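Long-range contact in putative PLP-dependent aminotransferase (Bacillus cereus ATCC 10987, PDB 3JU7), which probably binds pyridoxal phosphate and acts as an aminotransferase, as other members of the DegT/DnrJ/EryC1/StrS family do: residues G48-R53 against G172-Q177. Numbering follows the deposited sequence.
Sequences GFFQNR and GMHYGQ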
ATOM      1  N   GLY A  48       1.834  20.861  14.964  1.00 28.54           N
ATOM      2  CA  GLY A  48       0.437  21.245  15.040  1.00 28.23           C
ATOM      3  C   GLY A  48      -0.338  20.387  16.004  1.00 28.29           C
ATOM      4  O   GLY A  48      -1.130  20.908  16.773  1.00 26.86           O
ATOM      5  N   PHE A  49      -0.108  19.073  15.981  1.00 27.78           N
ATOM      6  CA  PHE A  49      -0.891  18.190  16.819  1.00 26.41           C
ATOM      7  C   PHE A  49      -0.166  17.602  18.026  1.00 25.72           C
ATOM      8  O   PHE A  49      -0.776  17.483  19.097  1.00 25.60           O
ATOM      9  CB  PHE A  49      -1.489  17.056  15.974  1.00 28.68           C
ATOM     10  CG  PHE A  49      -2.583  17.504  15.028  1.00 29.58           C
ATOM     11  CD1 PHE A  49      -3.472  18.499  15.366  1.00 45.44           C
ATOM     12  CD2 PHE A  49      -2.750  16.890  13.811  1.00 46.50           C
ATOM     13  CE1 PHE A  49      -4.478  18.896  14.480  1.00 46.02           C
ATOM     14  CE2 PHE A  49      -3.768  17.283  12.937  1.00 44.44           C
ATOM     15  CZ  PHE A  49      -4.618  18.281  13.272  1.00 35.39           C
ATOM     16  N   PHE A  50       1.099  17.212  17.882  1.00 22.44           N
ATOM     17  CA  PHE A  50       1.723  16.392  18.917  1.00 21.80           C
ATOM     18  C   PHE A  50       2.725  17.088  19.818  1.00 23.94           C
ATOM     19  O   PHE A  50       3.526  16.427  20.482  1.00 21.86           O
ATOM     20  CB  PHE A  50       2.347  15.162  18.299  1.00 23.66           C
ATOM     21  CG  PHE A  50       1.349  14.216  17.691  1.00 23.89           C
ATOM     22  CD1 PHE A  50       0.559  13.437  18.497  1.00 25.93           C
ATOM     23  CD2 PHE A  50       1.215  14.102  16.314  1.00 26.27           C
ATOM     24  CE1 PHE A  50      -0.363  12.545  17.944  1.00 31.75           C
ATOM     25  CE2 PHE A  50       0.288  13.205  15.759  1.00 26.69           C
ATOM     26  CZ  PHE A  50      -0.488  12.441  16.575  1.00 25.45           C
ATOM     27  N   GLN A  51       2.655  18.414  19.838  1.00 25.04           N
ATOM     28  CA  GLN A  51       3.464  19.253  20.701  1.00 27.51           C
ATOM     29  C   GLN A  51       4.930  18.910  20.551  1.00 26.70           C
ATOM     30  O   GLN A  51       5.680  19.004  21.514  1.00 24.66           O
ATOM     31  CB  GLN A  51       3.011  19.120  22.169  1.00 29.32           C
ATOM     32  CG  GLN A  51       1.581  19.620  22.438  1.00 34.31           C
ATOM     33  CD  GLN A  51       1.068  19.238  23.836  1.00 44.64           C
ATOM     34  OE1 GLN A  51       1.796  19.322  24.821  1.00 49.74           O
ATOM     35  NE2 GLN A  51      -0.191  18.814  23.918  1.00 43.79           N
ATOM     36  N   ASN A  52       5.337  18.507  19.340  1.00 24.88           N
ATOM     37  CA  ASN A  52       6.720  18.156  19.079  1.00 23.45           C
ATOM     38  C   ASN A  52       7.302  17.167  20.071  1.00 25.07           C
ATOM     39  O   ASN A  52       8.484  17.268  20.449  1.00 25.03           O
ATOM     40  CB  ASN A  52       7.600  19.437  19.062  1.00 25.15           C
ATOM     41  CG  ASN A  52       7.470  20.212  17.768  1.00 24.54           C
ATOM     42  OD1 ASN A  52       7.509  19.639  16.670  1.00 32.42           O
ATOM     43  ND2 ASN A  52       7.282  21.496  17.885  1.00 31.73           N
ATOM     44  N   ARG A  53       6.474  16.222  20.514  1.00 22.35           N
ATOM     45  CA  ARG A  53       6.917  15.147  21.353  1.00 21.89           C
ATOM     46  C   ARG A  53       6.468  13.846  20.674  1.00 23.66           C
ATOM     47  O   ARG A  53       5.267  13.658  20.386  1.00 19.71           O
ATOM     48  CB  ARG A  53       6.292  15.243  22.744  1.00 24.26           C
ATOM     49  CG  ARG A  53       6.557  16.515  23.488  1.00 27.20           C
ATOM     50  CD  ARG A  53       6.402  16.298  25.011  1.00 32.99           C
ATOM     51  NE  ARG A  53       5.055  15.851  25.374  1.00 35.89           N
ATOM     52  CZ  ARG A  53       4.004  16.661  25.523  1.00 43.71           C
ATOM     53  NH1 ARG A  53       4.114  17.982  25.329  1.00 39.80           N
ATOM     54  NH2 ARG A  53       2.828  16.155  25.865  1.00 44.18           N
ATOM     55  N   GLY A 172      -7.454  20.238  24.691  1.00 32.67           N
ATOM     56  CA  GLY A 172      -6.260  20.692  24.000  1.00 32.69           C
ATOM     57  C   GLY A 172      -5.193  19.635  23.768  1.00 33.38           C
ATOM     58  O   GLY A 172      -4.066  19.964  23.431  1.00 35.73           O
HETATM   59  N   MSE A 173      -5.508  18.362  23.921  1.00 30.42           N
HETATM   60  CA  MSE A 173      -4.507  17.361  23.628  1.00 28.85           C
HETATM   61  C   MSE A 173      -5.013  16.508  22.487  1.00 27.33           C
HETATM   62  O   MSE A 173      -6.199  16.162  22.451  1.00 25.74           O
HETATM   63  CB  MSE A 173      -4.225  16.524  24.870  1.00 31.03           C
HETATM   64  CG  MSE A 173      -3.817  15.085  24.608  1.00 33.13           C
HETATM   65 SE   MSE A 173      -3.226  14.262  26.240  0.75 30.54          SE
HETATM   66  CE  MSE A 173      -3.863  12.484  25.932  1.00 28.95           C
ATOM     67  N   HIS A 174      -4.108  16.167  21.561  1.00 26.04           N
ATOM     68  CA  HIS A 174      -4.464  15.314  20.449  1.00 24.09           C
ATOM     69  C   HIS A 174      -4.518  13.859  20.921  1.00 23.97           C
ATOM     70  O   HIS A 174      -3.695  13.424  21.719  1.00 24.76           O
ATOM     71  CB  HIS A 174      -3.495  15.470  19.288  1.00 23.74           C
ATOM     72  CG  HIS A 174      -3.918  14.728  18.058  1.00 27.82           C
ATOM     73  ND1 HIS A 174      -3.457  13.469  17.758  1.00 36.45           N
ATOM     74  CD2 HIS A 174      -4.783  15.055  17.071  1.00 28.41           C
ATOM     75  CE1 HIS A 174      -4.013  13.055  16.635  1.00 39.19           C
ATOM     76  NE2 HIS A 174      -4.822  14.001  16.199  1.00 26.56           N
ATOM     77  N   TYR A 175      -5.486  13.116  20.408  1.00 22.87           N
ATOM     78  CA  TYR A 175      -5.624  11.722  20.753  1.00 24.07           C
ATOM     79  C   TYR A 175      -4.346  10.951  20.461  1.00 26.03           C
ATOM     80  O   TYR A 175      -3.862  11.004  19.329  1.00 27.43           O
ATOM     81  CB  TYR A 175      -6.754  11.073  19.959  1.00 24.26           C
ATOM     82  CG  TYR A 175      -6.937   9.668  20.429  1.00 26.45           C
ATOM     83  CD1 TYR A 175      -7.618   9.419  21.605  1.00 22.46           C
ATOM     84  CD2 TYR A 175      -6.362   8.601  19.766  1.00 27.33           C
ATOM     85  CE1 TYR A 175      -7.767   8.165  22.091  1.00 23.53           C
ATOM     86  CE2 TYR A 175      -6.509   7.297  20.260  1.00 28.63           C
ATOM     87  CZ  TYR A 175      -7.214   7.102  21.434  1.00 23.15           C
ATOM     88  OH  TYR A 175      -7.397   5.852  21.984  1.00 19.12           O
ATOM     89  N   GLY A 176      -3.844  10.250  21.486  1.00 24.75           N
ATOM     90  CA  GLY A 176      -2.667   9.384  21.408  1.00 25.64           C
ATOM     91  C   GLY A 176      -1.356   9.975  21.928  1.00 25.00           C
ATOM     92  O   GLY A 176      -0.323   9.291  21.973  1.00 26.58           O
ATOM     93  N   GLN A 177      -1.405  11.243  22.318  1.00 24.62           N
ATOM     94  CA  GLN A 177      -0.205  12.001  22.704  1.00 22.65           C
ATOM     95  C   GLN A 177       0.622  11.212  23.712  1.00 23.47           C
ATOM     96  O   GLN A 177       0.066  10.681  24.687  1.00 25.28           O
ATOM     97  CB  GLN A 177      -0.617  13.355  23.281  1.00 21.28           C
ATOM     98  CG  GLN A 177       0.554  14.276  23.758  1.00 20.55           C
ATOM     99  CD  GLN A 177       1.370  14.801  22.591  1.00 24.74           C
ATOM    100  OE1 GLN A 177       0.826  15.478  21.710  1.00 23.35           O
ATOM    101  NE2 GLN A 177       2.665  14.446  22.540  1.00 18.30           N
TER
HETATM  102  O   HOH W   1      -1.322  17.054  21.792  1.00 23.70           O
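F49 and H174 bring the two backbones closest, CA to CA 5.8 Å, where the loop that leaves helix 36-48 runs up against strand 173-174 and the type II turn H174-Q177 that follows it. The ring of H174 meets both phenylalanines, F49 and F50; chi1 of -173° sets CG of H174 anti to its backbone N, on a CB that points toward the loop. On F49 the imidazole lies as an offset stack, planes 18° apart, and F49 CB sits over the imidazole face, 4.2 Å from its centroid. F50 meets the same imidazole obliquely, with F50 CE1 3.2 Å from H174 ND1. NE2 of H174 is held by the backbone N of G167, and F166 and Y202 add their rings to the cluster.

Beside the rings, Q177 reaches across; its chain turns at chi2 (70°), which places CD, and the amide nitrogen meets the carbonyls of F50 and R53. NE2 of Q177 donates to F50 O at 3.0 Å, standing above that carbonyl's plane; R53 N takes the same oxygen from the opposite face, so the carbonyl is gripped twice. A weak second bond runs from Q177 NE2 to R53 O, which Y202 OH also holds. The R53 guanidinium lies with one face over Q177 NE2, is tied to Q51 OE1 through NH1 (2.7 Å), and forms a salt bridge with D178. OE1 of Q177 is satisfied by a water, 2.7 Å away. That water also donates to F49 O and accepts from H174 N and Q51 NE2, so it joins a backbone atom and a side-chain amide from each segment.

The aromatic cluster of F49, F50 and H174, the amide bonds of Q177 and the shared water fasten the helix-to-strand loop ahead of strand 55-59 to the connection between strands 169-170 and 182-186, within the PLP-dependent aminotransferase fold and away from the predicted cofactor lysine.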